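Long-range contacts in surface layer protein (Geobacillus stearothermophilus, PDB 4UJ7), which probably self-assembles into the surface layer that coats the bacterial cell, this chain being a calcium-binding two-domain fragment of the full protein: residues V194-L199 with D212-D217; G121-S126 with Y184-N189; I115-D120 with N134-K139. All blocks are in the same frame, centred on the assembly; numbering follows the deposited sequence. Where two conformers were deposited one is given.

Interaction 1 of 3, residues V194-L199 with D212-D217; sequences VGKETL and DVEVID. With CA (calcium ion), chain D.
Residues 194-199 and 212-217 pair as antiparallel strands of a beta hairpin in the second Big-like domain, and the two sheet faces differ in character. Gly195 with Val215 and Glu197 with Val213 are the hydrogen-bonded pairs, Glu197 N giving to Val213 O at 2.8 Å. At Gly195 (phi 151°, psi -173°) a CB would jam against the preceding carbonyl oxygen, which suits glycine. On the face of Lys196, Thr198, Asp212 and Glu214 the chemistry is polar: Thr198 OG1 gives to Asp212 OD1 (2.8 Å) from above the carboxylate plane. Lys196 CE lies 3.8 Å from Glu214 OE1, while NZ reaches Asp212 OD2 through a water. Glu214 OE1 is salt-bridged to Lys122; an alanine in place of Glu214 would probably leave the Lys122 ammonium without this mate and Lys196 CE without the carboxylate arm beside it. On the other face Leu199 CD1 meets Val213 CG1 at 3.8 Å, the side chains at about a right angle. Glu197 turns away, both carboxylate oxygens binding a calcium ion completed by Glu162, Asp165, Asn167, Val169 and water. Strand 206-216 is flanked by 122-124, strand 195-203 by 158-160, and Val213 and Leu199 rest on strand 135-144 of the opposing sheet.

Interaction 2 of 3, residues G121-S126 with Y184-N189; sequences GKIDKS and YVITDN. With CA (calcium ion), chain B; CA (calcium ion), chain C.
Asp124 OD1, set between the two residues, Ile123 and Lys125, that touch strand 184-188, accepts the N-H of Ser126 at 3.1 Å and has a further hydrogen bond outside the two segments. The donor comes from above the carboxylate plane, and the bond closes an Asx turn where strand 122-124 ends. That turn brings two backbone carbonyls round to one calcium ion: Asp124 O and Ser126 O, the latter at 2.4 Å, with Asn134, Glu129 and two waters completing the shell. A second calcium ion takes Lys122 O, so main-chain oxygens at both ends of the short strand hold metal.

Between these polar ends Ile123 faces inward. Its strand and 184-188 belong to different sheets, 7.6 Å apart at closest approach and turned by 33°, and the contact is the face-to-face packing of a beta sandwich, with no hydrogen bond across it. A nearly extended chi2 (163°) carries CD1 over the opposing backbone, 3.6 Å from Ile186 O, and CD1 is 4.0 Å from Ile186 CG2. The other branch, CG2, meets Asp188 CB. A branched aliphatic chain suits this place because its two arms cover two successive inward-facing residues of the opposite strand. Ile186 and Ile123 also both touch Val136, which continues the apolar layer.

Toward the sandwich rim Lys125 contributes only its root: CB lies 3.7 Å from Asp188 OD2. Its ammonium turns off to a salt bridge with Asp217, and NZ stays 6.8 Å from Asp188 OD2, whose carboxylate has its stronger partner in Ser191.

Interaction 3 of 3, residues I115-D120 with N134-K139; sequences IKVLDD and NDVQLK. With CA (calcium ion), chain C; CA (calcium ion), chain B.
The carboxylate of Asp119 is the flat group that joins segments 115-120 and 134-139. Over one face lie Gln137 N and Val136 CA, and Asp120 OD1 sits on the other side of the plane; Val136 CG1 is near the rim, 3.5 Å from Asp119 OD1, and a calcium ion lies beside OD2, close to the plane. The N-H of Gln137 points almost straight at Asp119 OD1 (3.0 Å, 171°), meeting it from well above the plane. While OD1 takes this N-H, OD2 binds the calcium ion at 2.4 Å and also has a hydrogen bond close by in the chain. A chi1 of 65° sets Asp119 CG between the backbone N and the carbonyl carbon, toward strand 135-139.

OD2 is only 2.9 Å from Asp135 O; both are acceptors, and the shared calcium ion probably offsets their repulsion. Asp120 OD1 binds the same ion, while the backbone O of Lys122, Asn133 OD1 and two waters complete it. One of those waters accepts from Asp135 N and gives to Asp135 OD1; it ties OD1 into the second shell and probably helps to fix Asp135. Asn134 OD1, one residue earlier, binds the other calcium ion.

Farther along, Lys116 and Lys139 exchange backbone hydrogen bonds as an antiparallel pair, and Leu118 N gives to Gln137 O at 2.9 Å. Val117 and Leu138 point the same way side by side, CG2 to CD2 at 3.8 Å, apolar residues fit for the sandwich interior. Lys139 is on the face opposite Leu138, and Leu118 CD1 lies 4.1 Å from Lys139 CG; the ammonium is salt-bridged to Asp152 and Asp181.

Acidic and amide side chains, together with main-chain carbonyls, thus form two calcium sites near strand ends of a Big-like, immunoglobulin-type sandwich.

Interactions 1 and 3 are antiparallel pairings, one in each sheet of the same sandwich; interaction 2 packs the two sheets together. Interaction 1 is the more exposed, with charged residues and water on its outer face, whereas interaction 3 lies nearer the centre of the chain. Their inner faces meet: Val213 CG1 is 3.9 Å from Val136 CG1. Interaction 2 shares a sheet with each of the others, since strand 122-124 borders 206-216 and strand 181-188 borders 135-144. Interactions 2 and 3 contribute to the same two calcium sites, the former through main-chain oxygens and the latter mostly through side chains; interaction 1 serves a separate third site.

Interaction 1 of 3, residues V194-L199 with D212-D217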
loop_
_atom_site.group_PDB
_atom_site.type_symbol
_atom_site.label_atom_id
_atom_site.label_comp_id
_atom_site.label_asym_id
_atom_site.label_seq_id
_atom_site.Cartn_x
_atom_site.Cartn_y
_atom_site.Cartn_z
ATOM N N VAL A 194 -6.539 10.790 -20.814
ATOM C CA VAL A 194 -5.792 9.855 -19.985
ATOM C C VAL A 194 -4.351 10.353 -19.854
ATOM O O VAL A 194 -3.866 11.131 -20.696
ATOM C CB VAL A 194 -5.807 8.425 -20.571
ATOM C CG1 VAL A 194 -7.238 7.916 -20.719
ATOM C CG2 VAL A 194 -5.095 8.388 -21.925
ATOM N N GLY A 195 -3.660 9.929 -18.798
ATOM C CA GLY A 195 -2.230 10.192 -18.666
ATOM C C GLY A 195 -1.807 10.289 -17.218
ATOM O O GLY A 195 -2.615 10.052 -16.309
ATOM N N LYS A 196 -0.553 10.679 -17.013
ATOM C CA LYS A 196 0.021 10.883 -15.695
ATOM C C LYS A 196 -0.284 12.271 -15.151
ATOM O O LYS A 196 -0.278 13.275 -15.892
ATOM C CB LYS A 196 1.555 10.719 -15.765
ATOM C CG LYS A 196 2.061 9.339 -16.201
ATOM C CD LYS A 196 1.657 8.278 -15.189
ATOM C CE LYS A 196 2.137 6.876 -15.549
ATOM N NZ LYS A 196 3.546 6.654 -15.132
ATOM N N GLU A 197 -0.514 12.338 -13.838
ATOM C CA GLU A 197 -0.630 13.605 -13.130
ATOM C C GLU A 197 0.305 13.601 -11.929
ATOM O O GLU A 197 0.220 12.709 -11.082
ATOM C CB GLU A 197 -2.089 13.840 -12.699
ATOM C CG GLU A 197 -2.357 15.191 -12.028
ATOM C CD GLU A 197 -2.443 16.366 -12.981
ATOM O OE1 GLU A 197 -2.038 16.255 -14.160
ATOM O OE2 GLU A 197 -2.952 17.421 -12.545
ATOM N N THR A 198 1.204 14.577 -11.863
ATOM C CA THR A 198 2.185 14.673 -10.787
ATOM C C THR A 198 1.572 15.278 -9.524
ATOM O O THR A 198 1.053 16.401 -9.551
ATOM C CB THR A 198 3.418 15.495 -11.243
ATOM O OG1 THR A 198 3.997 14.841 -12.371
ATOM C CG2 THR A 198 4.467 15.571 -10.136
ATOM N N LEU A 199 1.630 14.540 -8.416
ATOM C CA LEU A 199 1.251 15.088 -7.116
ATOM C C LEU A 199 2.465 15.437 -6.293
ATOM O O LEU A 199 3.407 14.665 -6.214
ATOM C CB LEU A 199 0.378 14.098 -6.339
ATOM C CG LEU A 199 -0.845 13.569 -7.084
ATOM C CD1 LEU A 199 -1.632 12.590 -6.211
ATOM C CD2 LEU A 199 -1.743 14.718 -7.541
ATOM N N ASP A 212 3.436 10.190 -9.226
ATOM C CA ASP A 212 2.584 10.300 -10.397
ATOM C C ASP A 212 1.429 9.326 -10.273
ATOM O O ASP A 212 1.640 8.123 -10.116
ATOM C CB ASP A 212 3.380 10.008 -11.672
ATOM C CG ASP A 212 4.224 11.187 -12.126
ATOM O OD1 ASP A 212 4.272 12.229 -11.441
ATOM O OD2 ASP A 212 4.852 11.065 -13.198
ATOM N N VAL A 213 0.205 9.840 -10.294
ATOM C CA VAL A 213 -0.966 8.990 -10.465
ATOM C C VAL A 213 -1.341 8.925 -11.940
ATOM O O VAL A 213 -0.907 9.764 -12.725
ATOM C CB VAL A 213 -2.162 9.436 -9.593
ATOM C CG1 VAL A 213 -1.771 9.356 -8.119
ATOM C CG2 VAL A 213 -2.644 10.849 -9.960
ATOM N N GLU A 214 -2.099 7.904 -12.329
ATOM C CA GLU A 214 -2.451 7.724 -13.736
ATOM C C GLU A 214 -3.956 7.605 -13.910
ATOM O O GLU A 214 -4.601 6.785 -13.246
ATOM C CB GLU A 214 -1.767 6.472 -14.309
ATOM C CG GLU A 214 -1.891 6.340 -15.827
ATOM C CD GLU A 214 -1.295 5.053 -16.381
ATOM O OE1 GLU A 214 -0.695 4.273 -15.608
ATOM O OE2 GLU A 214 -1.437 4.815 -17.607
ATOM N N VAL A 215 -4.508 8.416 -14.806
ATOM C CA VAL A 215 -5.884 8.229 -15.237
ATOM C C VAL A 215 -5.860 7.361 -16.492
ATOM O O VAL A 215 -5.116 7.642 -17.439
ATOM C CB VAL A 215 -6.614 9.579 -15.460
ATOM C CG1 VAL A 215 -7.952 9.377 -16.153
ATOM C CG2 VAL A 215 -6.842 10.248 -14.115
ATOM N N ILE A 216 -6.634 6.284 -16.448
ATOM C CA ILE A 216 -6.803 5.370 -17.590
ATOM C C ILE A 216 -8.287 5.377 -17.995
ATOM O O ILE A 216 -9.141 5.939 -17.299
ATOM C CB ILE A 216 -6.310 3.923 -17.259
ATOM C CG1 ILE A 216 -7.195 3.272 -16.172
ATOM C CG2 ILE A 216 -4.834 3.932 -16.882
ATOM C CD1 ILE A 216 -6.953 1.777 -15.934
ATOM N N ASP A 217 -8.607 4.758 -19.129
ATOM C CA ASP A 217 -9.999 4.589 -19.517
ATOM C C ASP A 217 -10.130 3.270 -20.267
ATOM O O ASP A 217 -9.709 3.167 -21.420
ATOM C CB ASP A 217 -10.459 5.756 -20.410
ATOM C CG ASP A 217 -11.975 5.763 -20.640
ATOM O OD1 ASP A 217 -12.605 4.680 -20.638
ATOM O OD2 ASP A 217 -12.545 6.869 -20.823
HETATM CA CA CA D . -3.552 18.259 -14.831
HETATM O O HOH W 1 5.539 8.155 -14.081
HETATM O O HOH W 2 3.774 6.445 -12.152
HETATM O O HOH W 3 -4.930 19.500 -13.281
#

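Interaction 2 of 3, residues G121-S126 with Y184-N189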
loop_
_atom_site.group_PDB
_atom_site.type_symbol
_atom_site.label_atom_id
_atom_site.label_comp_id
_atom_site.label_asym_id
_atom_site.label_seq_id
_atom_site.Cartn_x
_atom_site.Cartn_y
_atom_site.Cartn_z
ATOM N N GLY A 121 -2.516 2.575 -8.198
ATOM C CA GLY A 121 -2.014 3.875 -8.673
ATOM C C GLY A 121 -2.763 4.442 -9.872
ATOM O O GLY A 121 -2.323 5.429 -10.473
ATOM N N LYS A 122 -3.885 3.814 -10.209
ATOM C CA LYS A 122 -4.685 4.172 -11.370
ATOM C C LYS A 122 -6.111 4.552 -10.986
ATOM O O LYS A 122 -6.673 4.002 -10.033
ATOM C CB LYS A 122 -4.733 3.000 -12.350
ATOM C CG LYS A 122 -3.360 2.483 -12.748
ATOM C CD LYS A 122 -3.465 1.258 -13.639
ATOM C CE LYS A 122 -2.075 0.687 -13.887
ATOM N NZ LYS A 122 -1.077 1.782 -14.056
ATOM N N ILE A 123 -6.682 5.477 -11.763
ATOM C CA ILE A 123 -8.098 5.854 -11.689
ATOM C C ILE A 123 -8.665 5.625 -13.093
ATOM O O ILE A 123 -8.161 6.176 -14.078
ATOM C CB ILE A 123 -8.271 7.347 -11.312
ATOM C CG1 ILE A 123 -7.768 7.604 -9.875
ATOM C CG2 ILE A 123 -9.713 7.802 -11.514
ATOM C CD1 ILE A 123 -7.513 9.072 -9.557
ATOM N N ASP A 124 -9.712 4.807 -13.182
ATOM C CA ASP A 124 -10.285 4.417 -14.474
ATOM C C ASP A 124 -11.529 5.264 -14.743
ATOM O O ASP A 124 -12.577 5.050 -14.108
ATOM C CB ASP A 124 -10.617 2.927 -14.444
ATOM C CG ASP A 124 -10.967 2.361 -15.820
ATOM O OD1 ASP A 124 -11.274 3.128 -16.756
ATOM O OD2 ASP A 124 -10.939 1.114 -15.941
ATOM N N LYS A 125 -11.399 6.236 -15.647
ATOM C CA LYS A 125 -12.514 7.152 -15.925
ATOM C C LYS A 125 -13.605 6.556 -16.815
ATOM O O LYS A 125 -14.549 7.263 -17.190
ATOM C CB LYS A 125 -12.039 8.519 -16.439
ATOM C CG LYS A 125 -11.367 8.515 -17.799
ATOM C CD LYS A 125 -11.061 9.937 -18.244
ATOM C CE LYS A 125 -10.553 9.982 -19.678
ATOM N NZ LYS A 125 -11.637 9.669 -20.668
ATOM N N SER A 126 -13.479 5.274 -17.156
ATOM C CA SER A 126 -14.579 4.519 -17.768
ATOM C C SER A 126 -15.785 4.558 -16.847
ATOM O O SER A 126 -15.634 4.622 -15.617
ATOM C CB SER A 126 -14.185 3.055 -17.993
ATOM O OG SER A 126 -15.301 2.261 -18.408
ATOM N N TYR A 184 -4.728 9.453 2.093
ATOM C CA TYR A 184 -4.993 10.523 1.130
ATOM C C TYR A 184 -5.652 9.880 -0.098
ATOM O O TYR A 184 -5.066 8.993 -0.733
ATOM C CB TYR A 184 -3.686 11.212 0.736
ATOM C CG TYR A 184 -3.661 12.713 0.959
ATOM C CD1 TYR A 184 -4.483 13.562 0.213
ATOM C CD2 TYR A 184 -2.806 13.282 1.915
ATOM C CE1 TYR A 184 -4.469 14.936 0.402
ATOM C CE2 TYR A 184 -2.775 14.664 2.108
ATOM C CZ TYR A 184 -3.606 15.488 1.350
ATOM O OH TYR A 184 -3.596 16.863 1.529
ATOM N N VAL A 185 -6.872 10.305 -0.403
ATOM C CA VAL A 185 -7.685 9.665 -1.435
ATOM C C VAL A 185 -7.732 10.578 -2.645
ATOM O O VAL A 185 -8.131 11.747 -2.549
ATOM C CB VAL A 185 -9.091 9.343 -0.909
ATOM C CG1 VAL A 185 -9.938 8.689 -1.995
ATOM C CG2 VAL A 185 -9.004 8.435 0.313
ATOM N N ILE A 186 -7.321 10.024 -3.781
ATOM C CA ILE A 186 -7.264 10.764 -5.042
ATOM C C ILE A 186 -8.406 10.275 -5.943
ATOM O O ILE A 186 -8.565 9.068 -6.155
ATOM C CB ILE A 186 -5.902 10.524 -5.757
ATOM C CG1 ILE A 186 -4.704 10.567 -4.778
ATOM C CG2 ILE A 186 -5.738 11.524 -6.901
ATOM C CD1 ILE A 186 -4.601 11.855 -3.987
ATOM N N THR A 187 -9.196 11.200 -6.481
ATOM C CA THR A 187 -10.310 10.834 -7.371
ATOM C C THR A 187 -10.315 11.720 -8.612
ATOM O O THR A 187 -9.718 12.802 -8.613
ATOM C CB THR A 187 -11.657 10.981 -6.656
ATOM O OG1 THR A 187 -11.751 12.300 -6.105
ATOM C CG2 THR A 187 -11.829 9.924 -5.534
ATOM N N ASP A 188 -10.973 11.257 -9.671
ATOM C CA ASP A 188 -11.141 12.042 -10.908
ATOM C C ASP A 188 -11.977 13.283 -10.604
ATOM O O ASP A 188 -12.927 13.237 -9.825
ATOM C CB ASP A 188 -11.844 11.183 -11.954
ATOM C CG ASP A 188 -11.892 11.826 -13.330
ATOM O OD1 ASP A 188 -11.094 12.735 -13.615
ATOM O OD2 ASP A 188 -12.710 11.345 -14.161
ATOM N N ASN A 189 -11.592 14.395 -11.227
ATOM C CA ASN A 189 -12.374 15.634 -11.191
ATOM C C ASN A 189 -12.497 16.216 -12.593
ATOM O O ASN A 189 -11.971 17.288 -12.879
ATOM C CB ASN A 189 -11.691 16.651 -10.263
ATOM C CG ASN A 189 -12.523 17.908 -10.058
ATOM O OD1 ASN A 189 -13.751 17.872 -10.123
ATOM N ND2 ASN A 189 -11.851 19.025 -9.798
HETATM CA CA CA B . -14.694 4.224 -13.449
HETATM CA CA CA C . -7.100 2.463 -8.220
HETATM O O HOH W 4 -15.743 6.371 -13.162
HETATM O O HOH W 5 -16.841 3.549 -12.591
HETATM O O HOH W 6 -9.260 2.404 -6.817
HETATM O O HOH W 7 -7.109 0.144 -7.394
#

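Interaction 3 of 3, residues I115-D120 with N134-K139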
loop_
_atom_site.group_PDB
_atom_site.type_symbol
_atom_site.label_atom_id
_atom_site.label_comp_id
_atom_site.label_asym_id
_atom_site.label_seq_id
_atom_site.Cartn_x
_atom_site.Cartn_y
_atom_site.Cartn_z
ATOM N N ILE A 115 6.658 7.715 0.085
ATOM C CA ILE A 115 5.325 7.953 -0.428
ATOM C C ILE A 115 4.829 6.625 -0.988
ATOM O O ILE A 115 5.374 6.085 -1.960
ATOM C CB ILE A 115 5.343 9.063 -1.497
ATOM C CG1 ILE A 115 5.936 10.353 -0.898
ATOM C CG2 ILE A 115 3.935 9.263 -2.054
ATOM C CD1 ILE A 115 6.339 11.408 -1.920
ATOM N N LYS A 116 3.811 6.083 -0.335
ATOM C CA LYS A 116 3.344 4.744 -0.619
ATOM C C LYS A 116 1.997 4.732 -1.359
ATOM O O LYS A 116 1.026 5.325 -0.890
ATOM C CB LYS A 116 3.184 4.001 0.703
ATOM C CG LYS A 116 2.698 2.592 0.540
ATOM C CD LYS A 116 3.873 1.652 0.496
ATOM C CE LYS A 116 3.372 0.252 0.212
ATOM N NZ LYS A 116 3.184 0.075 -1.254
ATOM N N VAL A 117 1.948 4.035 -2.493
ATOM C CA VAL A 117 0.692 3.819 -3.236
ATOM C C VAL A 117 0.094 2.498 -2.774
ATOM O O VAL A 117 0.702 1.430 -2.972
ATOM C CB VAL A 117 0.950 3.778 -4.759
ATOM C CG1 VAL A 117 -0.333 3.479 -5.542
ATOM C CG2 VAL A 117 1.604 5.066 -5.224
ATOM N N LEU A 118 -1.087 2.562 -2.163
ATOM C CA LEU A 118 -1.704 1.364 -1.561
ATOM C C LEU A 118 -2.451 0.494 -2.566
ATOM O O LEU A 118 -2.520 -0.731 -2.408
ATOM C CB LEU A 118 -2.622 1.759 -0.414
ATOM C CG LEU A 118 -1.985 2.439 0.805
ATOM C CD1 LEU A 118 -3.087 2.933 1.737
ATOM C CD2 LEU A 118 -1.018 1.517 1.534
ATOM N N ASP A 119 -3.019 1.125 -3.584
ATOM C CA ASP A 119 -3.788 0.428 -4.615
ATOM C C ASP A 119 -2.931 0.228 -5.871
ATOM O O ASP A 119 -1.714 0.046 -5.769
ATOM C CB ASP A 119 -5.083 1.188 -4.917
ATOM C CG ASP A 119 -4.823 2.545 -5.522
ATOM O OD1 ASP A 119 -3.943 3.279 -4.998
ATOM O OD2 ASP A 119 -5.469 2.834 -6.544
ATOM N N ASP A 120 -3.559 0.262 -7.049
ATOM C CA ASP A 120 -2.828 0.141 -8.321
ATOM C C ASP A 120 -2.231 1.450 -8.856
ATOM O O ASP A 120 -1.521 1.435 -9.848
ATOM C CB ASP A 120 -3.704 -0.527 -9.399
ATOM C CG ASP A 120 -4.875 0.345 -9.855
ATOM O OD1 ASP A 120 -5.134 1.405 -9.242
ATOM O OD2 ASP A 120 -5.529 -0.057 -10.840
ATOM N N ASN A 134 -11.900 3.619 -9.010
ATOM C CA ASN A 134 -12.136 5.059 -9.112
ATOM C C ASN A 134 -11.308 5.926 -8.182
ATOM O O ASN A 134 -11.563 7.129 -8.031
ATOM C CB ASN A 134 -13.632 5.333 -8.953
ATOM C CG ASN A 134 -14.444 4.795 -10.127
ATOM O OD1 ASN A 134 -14.071 4.953 -11.298
ATOM N ND2 ASN A 134 -15.575 4.169 -9.813
ATOM N N ASP A 135 -10.293 5.338 -7.572
ATOM C CA ASP A 135 -9.407 6.140 -6.741
ATOM C C ASP A 135 -7.965 5.682 -6.752
ATOM O O ASP A 135 -7.633 4.641 -7.340
ATOM C CB ASP A 135 -9.971 6.313 -5.304
ATOM C CG ASP A 135 -9.818 5.071 -4.412
ATOM O OD1 ASP A 135 -9.053 4.134 -4.716
ATOM O OD2 ASP A 135 -10.464 5.063 -3.346
ATOM N N VAL A 136 -7.119 6.509 -6.143
ATOM C CA VAL A 136 -5.797 6.102 -5.688
ATOM C C VAL A 136 -5.772 6.403 -4.206
ATOM O O VAL A 136 -6.377 7.370 -3.747
ATOM C CB VAL A 136 -4.667 6.858 -6.430
ATOM C CG1 VAL A 136 -3.302 6.590 -5.809
ATOM C CG2 VAL A 136 -4.680 6.482 -7.907
ATOM N N GLN A 137 -5.082 5.551 -3.455
ATOM C CA GLN A 137 -4.930 5.730 -2.024
ATOM C C GLN A 137 -3.464 5.827 -1.670
ATOM O O GLN A 137 -2.669 4.967 -2.063
ATOM C CB GLN A 137 -5.529 4.539 -1.293
ATOM C CG GLN A 137 -7.039 4.569 -1.227
ATOM C CD GLN A 137 -7.537 3.503 -0.289
ATOM O OE1 GLN A 137 -7.243 2.316 -0.466
ATOM N NE2 GLN A 137 -8.244 3.917 0.737
ATOM N N LEU A 138 -3.114 6.876 -0.929
ATOM C CA LEU A 138 -1.715 7.157 -0.570
ATOM C C LEU A 138 -1.505 7.253 0.931
ATOM O O LEU A 138 -2.366 7.751 1.661
ATOM C CB LEU A 138 -1.277 8.502 -1.181
ATOM C CG LEU A 138 -1.412 8.630 -2.700
ATOM C CD1 LEU A 138 -1.100 10.063 -3.112
ATOM C CD2 LEU A 138 -0.533 7.640 -3.463
ATOM N N LYS A 139 -0.350 6.764 1.385
ATOM C CA LYS A 139 0.140 7.093 2.720
ATOM C C LYS A 139 1.556 7.657 2.595
ATOM O O LYS A 139 2.246 7.419 1.602
ATOM C CB LYS A 139 0.122 5.870 3.648
ATOM C CG LYS A 139 -1.238 5.620 4.296
ATOM C CD LYS A 139 -1.165 4.370 5.173
ATOM C CE LYS A 139 -2.447 4.194 5.968
ATOM N NZ LYS A 139 -2.581 5.264 6.979
HETATM CA CA CA C . -7.100 2.463 -8.220
HETATM CA CA CA B . -14.694 4.224 -13.449
HETATM O O HOH W 5 -16.841 3.549 -12.591
HETATM O O HOH W 6 -9.260 2.404 -6.817
HETATM O O HOH W 4 -15.743 6.371 -13.162
HETATM O O HOH W 7 -7.109 0.144 -7.394
#